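Long-range contacts in cobalamin (Vitamin B12) biosynthesis CbiX protein (Marinobacter aquaeolei, PDB 3LYH), which is probably a metal-binding lyase of the chelatase clan, related to the CbiX cobaltochelatases of cobalamin biosynthesis, and pairs with a second copy of itself: residues H6-L11 with E36-A41; T23-A28 with I40-L45; P48-I53 with E87-E92; Q64-P69 with T96-E101. One frame throughout, in Å; residues are numbered along the deposited sequence. Where two conformers were deposited one is given.

Contact 1: H6-L11 with E36-A41; sequences HQIILL and ENAAIA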
# COMPACT_ATOMS: atom_id res chain seq x y z
N HIS B 6 7.44 -12.92 20.48
CA HIS B 6 8.00 -12.06 19.45
C HIS B 6 6.97 -11.03 19.04
O HIS B 6 5.86 -11.35 18.56
CB HIS B 6 8.41 -12.91 18.27
CG HIS B 6 9.36 -12.22 17.35
ND1 HIS B 6 10.72 -12.40 17.43
CD2 HIS B 6 9.15 -11.32 16.36
CE1 HIS B 6 11.31 -11.65 16.51
NE2 HIS B 6 10.37 -11.00 15.84
N GLN B 7 7.33 -9.76 19.24
CA GLN B 7 6.38 -8.67 18.97
C GLN B 7 6.49 -8.28 17.53
O GLN B 7 7.58 -8.03 17.05
CB GLN B 7 6.73 -7.44 19.83
CG GLN B 7 5.85 -6.20 19.56
CD GLN B 7 4.43 -6.28 20.14
OE1 GLN B 7 3.45 -5.79 19.52
NE2 GLN B 7 4.30 -6.83 21.33
N ILE B 8 5.36 -8.22 16.84
CA ILE B 8 5.29 -7.65 15.51
C ILE B 8 4.85 -6.19 15.65
O ILE B 8 3.89 -5.88 16.34
CB ILE B 8 4.27 -8.39 14.63
CG1 ILE B 8 4.78 -9.80 14.29
CG2 ILE B 8 3.93 -7.59 13.35
CD1 ILE B 8 5.86 -9.80 13.16
N ILE B 9 5.57 -5.30 14.98
CA ILE B 9 5.21 -3.90 14.84
C ILE B 9 4.94 -3.65 13.37
O ILE B 9 5.86 -3.76 12.54
CB ILE B 9 6.30 -2.94 15.36
CG1 ILE B 9 6.58 -3.26 16.81
CG2 ILE B 9 5.81 -1.48 15.26
CD1 ILE B 9 7.72 -2.44 17.46
N LEU B 10 3.70 -3.31 13.05
CA LEU B 10 3.30 -2.89 11.69
C LEU B 10 3.58 -1.42 11.62
O LEU B 10 2.98 -0.67 12.38
CB LEU B 10 1.85 -3.18 11.37
CG LEU B 10 1.41 -4.63 11.49
CD1 LEU B 10 -0.07 -4.86 11.16
CD2 LEU B 10 2.28 -5.55 10.70
N LEU B 11 4.50 -1.01 10.74
CA LEU B 11 4.99 0.37 10.73
C LEU B 11 4.45 1.14 9.56
O LEU B 11 4.72 0.79 8.42
CB LEU B 11 6.51 0.46 10.75
CG LEU B 11 7.10 1.86 10.93
CD1 LEU B 11 6.76 2.39 12.27
CD2 LEU B 11 8.64 1.83 10.72
N GLU B 36 -1.20 -12.80 18.60
CA GLU B 36 -0.71 -12.20 19.82
C GLU B 36 0.48 -11.29 19.56
O GLU B 36 1.25 -11.49 18.61
CB GLU B 36 -0.37 -13.26 20.85
CG GLU B 36 -1.54 -14.14 21.27
CD GLU B 36 -2.69 -13.34 21.86
OE1 GLU B 36 -2.42 -12.44 22.70
OE2 GLU B 36 -3.85 -13.57 21.50
N ASN B 37 0.61 -10.25 20.38
CA ASN B 37 1.82 -9.40 20.38
C ASN B 37 2.07 -8.76 19.02
O ASN B 37 3.17 -8.88 18.43
CB ASN B 37 3.04 -10.18 20.83
CG ASN B 37 2.79 -10.90 22.16
OD1 ASN B 37 2.35 -10.27 23.12
ND2 ASN B 37 3.03 -12.23 22.19
N ALA B 38 1.02 -8.14 18.49
CA ALA B 38 1.12 -7.39 17.23
C ALA B 38 0.44 -6.03 17.40
O ALA B 38 -0.59 -5.93 18.02
CB ALA B 38 0.54 -8.24 16.03
N ALA B 39 1.10 -4.97 16.88
CA ALA B 39 0.59 -3.60 17.07
C ALA B 39 0.99 -2.74 15.88
O ALA B 39 2.02 -3.01 15.23
CB ALA B 39 1.15 -3.01 18.34
N ILE B 40 0.17 -1.75 15.59
CA ILE B 40 0.57 -0.73 14.60
C ILE B 40 1.33 0.38 15.32
O ILE B 40 1.04 0.69 16.49
CB ILE B 40 -0.63 -0.10 13.82
CG1 ILE B 40 -0.13 0.73 12.66
CG2 ILE B 40 -1.60 0.70 14.77
CD1 ILE B 40 -1.18 1.10 11.64
N ALA B 41 2.33 0.93 14.62
CA ALA B 41 3.03 2.12 15.10
C ALA B 41 3.26 3.02 13.89
O ALA B 41 3.27 2.57 12.73
CB ALA B 41 4.37 1.77 15.80
O HOH W 1 4.31 -13.42 19.75
O HOH W 2 3.52 -11.76 17.09
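Two carboxamides mark the N-terminal end, and neither lies flat on the other: the side chains of Q7 and N37 cross obliquely, their amide planes 65° apart. Q7 CD comes 3.4 Å from N37 O, placed there by a chain that leaves with CG anti to the backbone N and then bends at chi2 (75°). I8 N reaches N37 O at 2.8 Å and L10 N reaches A39 O at 2.8 Å, both in the carbonyl plane, while A41 N lies nearly along the L10 C=O axis. With A39 N to I8 O as the fourth bond, this is parallel pairing of strands 6-12 and 38-42, joined through helix 18-34 as a beta-alpha-beta unit. On one face I8 CB meets A38 CB at 4.0 Å. Here L10 also packs on A28 and T31 of that helix, and I8 on L121 of the second subunit. The other face carries I9, whose CG2 touches A41 CB at 3.6 Å and whose side chain packs on helix 50-59. At the N-terminal end, water 1 donates to H6 O and accepts from N37 ND2 at 3.0 Å; the H6 imidazole is hydrogen-bonded through NE2 to T66 OG1.

Contact 2: T23-A28 with I40-L45; sequences TFEKLA and IAYMEL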
# COMPACT_ATOMS: atom_id res chain seq x y z
N THR B 23 -7.44 4.52 7.91
CA THR B 23 -7.19 3.50 6.86
C THR B 23 -6.10 2.55 7.31
O THR B 23 -6.22 1.31 7.14
CB THR B 23 -6.89 4.19 5.52
OG1 THR B 23 -7.93 5.15 5.26
CG2 THR B 23 -6.85 3.13 4.39
N PHE B 24 -5.00 3.05 7.88
CA PHE B 24 -3.95 2.17 8.33
C PHE B 24 -4.35 1.34 9.52
O PHE B 24 -3.99 0.19 9.61
CB PHE B 24 -2.62 2.92 8.56
CG PHE B 24 -1.93 3.23 7.30
CD1 PHE B 24 -2.09 4.48 6.69
CD2 PHE B 24 -1.13 2.29 6.69
CE1 PHE B 24 -1.45 4.74 5.46
CE2 PHE B 24 -0.52 2.55 5.48
CZ PHE B 24 -0.71 3.75 4.87
N GLU B 25 -5.12 1.93 10.42
CA GLU B 25 -5.60 1.15 11.59
C GLU B 25 -6.43 -0.03 11.11
O GLU B 25 -6.25 -1.16 11.59
CB GLU B 25 -6.39 2.02 12.53
CG GLU B 25 -5.55 3.11 13.18
CD GLU B 25 -4.78 2.65 14.38
OE1 GLU B 25 -5.11 1.57 14.93
OE2 GLU B 25 -3.84 3.38 14.79
N LYS B 26 -7.29 0.21 10.13
CA LYS B 26 -8.10 -0.87 9.55
C LYS B 26 -7.26 -1.91 8.81
O LYS B 26 -7.57 -3.09 8.90
CB LYS B 26 -9.21 -0.30 8.66
CG LYS B 26 -10.16 -1.37 8.17
N LEU B 27 -6.22 -1.47 8.08
CA LEU B 27 -5.28 -2.38 7.42
C LEU B 27 -4.58 -3.30 8.43
O LEU B 27 -4.33 -4.49 8.15
CB LEU B 27 -4.22 -1.61 6.61
CG LEU B 27 -4.73 -1.18 5.24
CD1 LEU B 27 -3.78 -0.14 4.72
CD2 LEU B 27 -4.82 -2.39 4.26
N ALA B 28 -4.28 -2.75 9.60
CA ALA B 28 -3.61 -3.53 10.63
C ALA B 28 -4.54 -4.44 11.43
O ALA B 28 -4.06 -5.41 12.07
CB ALA B 28 -2.85 -2.59 11.55
N ILE B 40 0.17 -1.75 15.59
CA ILE B 40 0.57 -0.73 14.60
C ILE B 40 1.33 0.38 15.32
O ILE B 40 1.04 0.69 16.49
CB ILE B 40 -0.63 -0.10 13.82
CG1 ILE B 40 -0.13 0.73 12.66
CG2 ILE B 40 -1.60 0.70 14.77
CD1 ILE B 40 -1.18 1.10 11.64
N ALA B 41 2.33 0.93 14.62
CA ALA B 41 3.03 2.12 15.10
C ALA B 41 3.26 3.02 13.89
O ALA B 41 3.27 2.57 12.73
CB ALA B 41 4.37 1.77 15.80
N TYR B 42 3.42 4.31 14.19
CA TYR B 42 3.61 5.33 13.19
C TYR B 42 5.01 5.97 13.33
O TYR B 42 5.45 6.28 14.43
CB TYR B 42 2.55 6.42 13.36
CG TYR B 42 1.15 5.92 13.12
CD1 TYR B 42 0.70 5.76 11.83
CD2 TYR B 42 0.28 5.66 14.17
CE1 TYR B 42 -0.60 5.30 11.58
CE2 TYR B 42 -1.03 5.20 13.94
CZ TYR B 42 -1.44 5.03 12.64
OH TYR B 42 -2.71 4.60 12.37
N MSE B 43 5.66 6.12 12.20
CA MSE B 43 7.01 6.69 12.12
C MSE B 43 7.05 8.13 12.67
O MSE B 43 8.01 8.52 13.31
CB MSE B 43 7.49 6.62 10.65
CG MSE B 43 9.00 6.78 10.37
SE MSE B 43 9.39 6.40 8.51
CE MSE B 43 8.00 5.16 8.45
N GLU B 44 5.98 8.89 12.43
CA GLU B 44 5.86 10.25 12.92
C GLU B 44 4.43 10.74 12.93
O GLU B 44 3.56 10.10 12.37
CB GLU B 44 6.65 11.19 12.03
CG GLU B 44 6.08 11.33 10.62
CD GLU B 44 6.46 10.18 9.76
OE1 GLU B 44 7.67 10.01 9.60
OE2 GLU B 44 5.56 9.43 9.28
N LEU B 45 4.23 11.93 13.51
CA LEU B 45 2.96 12.70 13.47
C LEU B 45 1.70 12.10 14.11
O LEU B 45 0.68 12.80 14.25
CB LEU B 45 2.64 13.13 12.04
CG LEU B 45 3.71 13.93 11.30
CD1 LEU B 45 3.36 14.02 9.81
CD2 LEU B 45 3.91 15.30 11.91
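E25 leaves helix 18-34 with CG anti to its own carbonyl carbon (chi1 -65°). Its CB meets nothing across the contact, but CG already lies 3.3 Å from Y42 OH. A bend at chi2 (-83°) then turns the carboxylate to I40 and Y42, where CD sits 3.8 Å from I40 CG2. At the tip both oxygens lie against I40 CG2, OE2 at 3.5 Å and OE1 at 3.6 Å, and OE2 alone of the two also accepts the phenol proton of Y42, with OH and OE2 2.9 Å apart. That oxygen is at the edge of the tyrosine ring, near its plane, yet the hydroxyl meets OE2 from 32° above the carboxylate plane. The two side chains cross at about a right angle.

Next to this polar pair lies the apolar seat of the helix on the sheet, inside the unit of strand 6-12, helix 18-34 and strand 38-42. I40 fills it with its two branches: CG1, anti to the backbone N, carries CD1 to 3.9 Å from F24 CB, while CG2 takes the crowded position between N and carbonyl carbon and lies against the E25 carboxylate. A28 offers a bare methyl, CB to I40 CB 4.0 Å. T23 and F24 also pack on L72 and A73 of the second subunit.

Y42 OH also makes a weak hydrogen bond to C21 O, so its single proton faces two acceptors; the phenol would help to keep E25 ionised beside the hydrocarbon of I40.

Contact 3: P48-I53 with E87-E92; sequences PSLDTI and ERLEAE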
# COMPACT_ATOMS: atom_id res chain seq x y z
N PRO B 48 0.34 5.53 18.30
CA PRO B 48 1.59 5.38 19.03
C PRO B 48 2.82 5.36 18.13
O PRO B 48 2.78 4.85 17.00
CB PRO B 48 1.42 4.04 19.75
CG PRO B 48 0.56 3.28 18.83
CD PRO B 48 -0.27 4.23 18.02
N SER B 49 3.90 5.93 18.65
CA SER B 49 5.19 5.93 18.00
C SER B 49 5.81 4.55 18.17
O SER B 49 5.34 3.74 18.97
CB SER B 49 6.12 6.96 18.65
OG SER B 49 6.36 6.61 20.00
N LEU B 50 6.89 4.32 17.44
CA LEU B 50 7.70 3.09 17.63
C LEU B 50 8.27 2.97 19.05
O LEU B 50 8.30 1.89 19.64
CB LEU B 50 8.80 3.04 16.56
CG LEU B 50 9.45 1.75 16.11
CD1 LEU B 50 8.43 0.81 15.51
CD2 LEU B 50 10.48 2.10 15.06
N ASP B 51 8.73 4.10 19.61
CA ASP B 51 9.24 4.08 20.96
C ASP B 51 8.16 3.64 21.95
O ASP B 51 8.45 2.84 22.83
CB ASP B 51 9.84 5.43 21.39
CG ASP B 51 10.93 5.26 22.42
OD1 ASP B 51 10.63 5.29 23.62
OD2 ASP B 51 12.09 5.06 22.01
N THR B 52 6.92 4.13 21.77
CA THR B 52 5.82 3.79 22.67
C THR B 52 5.46 2.32 22.62
O THR B 52 5.24 1.71 23.66
CB THR B 52 4.56 4.65 22.37
OG1 THR B 52 4.84 6.00 22.75
CG2 THR B 52 3.34 4.14 23.13
N ILE B 53 5.43 1.75 21.42
CA ILE B 53 5.17 0.33 21.29
C ILE B 53 6.31 -0.52 21.87
O ILE B 53 6.08 -1.54 22.54
CB ILE B 53 4.86 -0.05 19.83
CG1 ILE B 53 3.60 0.66 19.33
CG2 ILE B 53 4.69 -1.60 19.67
CD1 ILE B 53 2.33 0.41 20.16
N GLU B 87 18.24 1.22 15.29
CA GLU B 87 19.47 1.22 16.05
C GLU B 87 19.33 2.00 17.35
O GLU B 87 19.77 1.54 18.39
CB GLU B 87 20.66 1.73 15.22
CG GLU B 87 22.02 1.77 15.94
CD GLU B 87 22.59 0.35 16.31
OE1 GLU B 87 22.52 -0.63 15.49
OE2 GLU B 87 23.13 0.25 17.45
N ARG B 88 18.67 3.16 17.31
CA ARG B 88 18.49 3.99 18.50
C ARG B 88 17.59 3.29 19.53
O ARG B 88 17.86 3.31 20.73
CB ARG B 88 17.88 5.34 18.12
CG ARG B 88 18.19 6.46 19.10
CD ARG B 88 17.09 7.52 19.12
NE ARG B 88 15.95 7.02 19.89
CZ ARG B 88 14.75 6.67 19.41
NH1 ARG B 88 14.43 6.78 18.11
NH2 ARG B 88 13.85 6.21 20.27
N LEU B 89 16.50 2.69 19.04
CA LEU B 89 15.55 2.01 19.95
C LEU B 89 16.17 0.80 20.62
O LEU B 89 15.90 0.53 21.80
CB LEU B 89 14.31 1.56 19.19
CG LEU B 89 13.40 2.64 18.60
CD1 LEU B 89 12.56 2.08 17.48
CD2 LEU B 89 12.55 3.19 19.71
N GLU B 90 16.94 0.05 19.85
CA GLU B 90 17.66 -1.11 20.35
C GLU B 90 18.62 -0.72 21.45
O GLU B 90 18.73 -1.43 22.43
CB GLU B 90 18.45 -1.82 19.24
CG GLU B 90 17.58 -2.56 18.21
CD GLU B 90 18.41 -3.29 17.20
OE1 GLU B 90 19.38 -2.70 16.67
OE2 GLU B 90 18.13 -4.47 16.92
N ALA B 91 19.34 0.39 21.29
CA ALA B 91 20.27 0.86 22.35
C ALA B 91 19.55 1.46 23.55
O ALA B 91 19.87 1.15 24.69
CB ALA B 91 21.25 1.87 21.76
N GLU B 92 18.57 2.32 23.30
CA GLU B 92 17.77 2.95 24.35
C GLU B 92 16.99 1.92 25.18
O GLU B 92 16.88 2.08 26.38
CB GLU B 92 16.84 3.99 23.72
CG GLU B 92 15.96 4.78 24.66
CD GLU B 92 15.05 5.77 23.92
OE1 GLU B 92 15.35 6.13 22.75
OE2 GLU B 92 14.04 6.20 24.52
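One carboxylate oxygen, D51 OD2, meets a guanidinium and, less favourably, a second carboxylate: it forms a salt bridge with R88 NH2 at 2.7 Å and lies 3.4 Å from E92 OE2, a pair of acceptors that cannot bond. R88 links the two acids. Its chain, bent at chi3 (77°), turns the guanidinium edge to both, with D51 OD2 near its plane. The grip on E92 is side-on and falls on one atom, NE to OE1 at 3.1 Å and NH2 to OE1 at 2.9 Å. NE meets that oxygen nearly along the C-O axis; NH2 approaches 35° above the carboxylate plane. D51 reaches across with CG anti to its backbone N (chi1 -151°), and H93 NE2 gives OD2 a further hydrogen bond.

L50 and L89 pack against each other, their chains crossing at about a right angle, and L89 CD2 lies 3.6 Å from D51 CA. The first turn of helix 50-59 is capped by S49, whose OG accepts from T52 N at 3.1 Å.

The contact thus ties the start of helix 50-59 to the later part of helix 78-93 by a salt-bridge network, in which R88, with the H93 bond to OD2, probably offsets the repulsion between D51 and E92.

Contact 4: Q64-P69 with T96-E101; sequences QFTVVP and TIRLAE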
# COMPACT_ATOMS: atom_id res chain seq x y z
N GLN B 64 12.23 -9.22 21.77
CA GLN B 64 12.50 -9.54 20.35
C GLN B 64 11.33 -8.97 19.54
O GLN B 64 10.15 -9.19 19.86
CB GLN B 64 12.57 -11.05 20.11
CG GLN B 64 13.73 -11.77 20.83
CD GLN B 64 15.09 -11.49 20.22
OE1 GLN B 64 15.19 -11.16 19.03
NE2 GLN B 64 16.14 -11.63 21.03
N PHE B 65 11.68 -8.20 18.50
CA PHE B 65 10.71 -7.49 17.68
C PHE B 65 11.02 -7.73 16.22
O PHE B 65 12.17 -7.95 15.86
CB PHE B 65 10.79 -5.97 17.94
CG PHE B 65 10.45 -5.59 19.35
CD1 PHE B 65 11.40 -5.74 20.36
CD2 PHE B 65 9.23 -4.99 19.66
CE1 PHE B 65 11.08 -5.39 21.70
CE2 PHE B 65 8.91 -4.63 20.96
CZ PHE B 65 9.84 -4.82 21.99
N THR B 66 9.98 -7.66 15.39
CA THR B 66 10.12 -7.57 13.94
C THR B 66 9.21 -6.44 13.48
O THR B 66 8.03 -6.44 13.79
CB THR B 66 9.78 -8.88 13.21
OG1 THR B 66 10.70 -9.90 13.67
CG2 THR B 66 9.87 -8.74 11.68
N VAL B 67 9.83 -5.46 12.82
CA VAL B 67 9.13 -4.35 12.15
C VAL B 67 8.79 -4.76 10.75
O VAL B 67 9.69 -5.11 9.96
CB VAL B 67 9.98 -3.08 12.16
CG1 VAL B 67 9.33 -1.96 11.36
CG2 VAL B 67 10.22 -2.60 13.62
N VAL B 68 7.49 -4.75 10.45
CA VAL B 68 6.94 -5.05 9.10
C VAL B 68 6.43 -3.70 8.54
O VAL B 68 5.38 -3.20 8.98
CB VAL B 68 5.78 -6.06 9.14
CG1 VAL B 68 5.26 -6.34 7.72
CG2 VAL B 68 6.20 -7.38 9.80
N PRO B 69 7.19 -3.11 7.57
CA PRO B 69 6.73 -1.83 7.01
C PRO B 69 5.46 -1.95 6.19
O PRO B 69 5.39 -2.73 5.25
CB PRO B 69 7.92 -1.36 6.17
CG PRO B 69 9.08 -2.12 6.65
CD PRO B 69 8.51 -3.46 7.04
N THR B 96 16.30 -6.35 20.58
CA THR B 96 16.68 -6.80 19.23
C THR B 96 15.46 -6.62 18.31
O THR B 96 14.37 -7.14 18.61
CB THR B 96 17.14 -8.25 19.23
OG1 THR B 96 18.23 -8.39 20.15
CG2 THR B 96 17.64 -8.69 17.83
N ILE B 97 15.64 -5.87 17.23
CA ILE B 97 14.57 -5.55 16.29
C ILE B 97 15.04 -5.86 14.88
O ILE B 97 15.96 -5.22 14.39
CB ILE B 97 14.15 -4.06 16.37
CG1 ILE B 97 13.89 -3.63 17.81
CG2 ILE B 97 12.95 -3.72 15.40
CD1 ILE B 97 13.77 -2.09 17.99
N ARG B 98 14.39 -6.85 14.25
CA ARG B 98 14.61 -7.17 12.86
C ARG B 98 13.73 -6.25 12.01
O ARG B 98 12.59 -6.01 12.36
CB ARG B 98 14.26 -8.61 12.56
CG ARG B 98 14.48 -9.00 11.13
CD ARG B 98 14.45 -10.52 10.91
NE ARG B 98 13.10 -11.09 10.88
CZ ARG B 98 12.28 -11.08 9.81
NH1 ARG B 98 12.65 -10.52 8.65
NH2 ARG B 98 11.09 -11.66 9.91
N LEU B 99 14.27 -5.78 10.90
CA LEU B 99 13.52 -4.98 9.94
C LEU B 99 13.18 -5.89 8.76
O LEU B 99 14.06 -6.31 8.01
CB LEU B 99 14.37 -3.77 9.52
CG LEU B 99 13.82 -2.91 8.38
CD1 LEU B 99 12.43 -2.43 8.79
CD2 LEU B 99 14.74 -1.78 8.02
N ALA B 100 11.90 -6.26 8.64
CA ALA B 100 11.42 -7.04 7.51
C ALA B 100 11.32 -6.18 6.25
O ALA B 100 11.31 -4.95 6.34
CB ALA B 100 10.06 -7.65 7.86
N GLU B 101 11.26 -6.84 5.08
CA GLU B 101 10.98 -6.14 3.82
C GLU B 101 9.59 -5.47 3.89
O GLU B 101 8.71 -5.97 4.58
CB GLU B 101 11.09 -7.12 2.60
CG GLU B 101 9.93 -8.14 2.47
CD GLU B 101 10.09 -9.19 1.34
OE1 GLU B 101 11.14 -9.13 0.64
OE2 GLU B 101 9.16 -10.06 1.20
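Strand 96-99, outermost in the parallel sheet within this chain, pairs with strand 64-69 as the last step of a beta-alpha-beta crossover through helix 78-93. Four backbone bonds hold it, and their geometry is not uniform. V67 N lies nearly on the axis of R98 C=O (C=O...N angle 173°), 2.9 Å from R98 O, and A100 N meets V67 O at 2.8 Å, also nearly along the carbonyl axis; F65 N to T96 O is similar. R98 N, by contrast, reaches F65 O from 33° above the carbonyl plane.

On one face F65 CB lies 3.9 Å from I97 CG1, and the edge of its ring is turned to T96 O. I97 CG2, anti to the backbone N, presses on V67 CG2 at 3.4 Å, tighter than usual carbon packing. The other face bears T66 and R98 side by side, pointing the same way. The methyl CG2 of T66 sits 3.5 Å above one face of the R98 guanidinium, offset toward its rim, while R98 NH2 pairs with E120 and S124 of the second subunit.

At the C-terminal end of the strands, P69 CG touches L99 CD1 at 4.0 Å. Helix 78-93 packs on I97 and L99 through V82, I86 and L89, F65 lies on helix 50-59, and strand 6-12 flanks 64-69 on the side away from 96-99.

In the fold
Contacts 1 and 4 are the two outer strand pairings of one parallel sheet, their centres 9 Å apart, stitched together by the hydrogen bond of V68 N to I9 O (2.8 Å). Contact 2 shares I40 and A41 with contact 1 and adds helix 18-34, with L10 CD1 3.6 Å from A28 CB. Contact 3 joins the helices on the other side of the sheet: I9 CG2 meets L50 CD1 at 3.5 Å, and E90 OE2 accepts from I97 N of contact 4 at 2.9 Å. Contacts 2 and 4, about 15 Å apart between centres, do not touch, but both, like contact 1, reach the second subunit, which contact 3 does not.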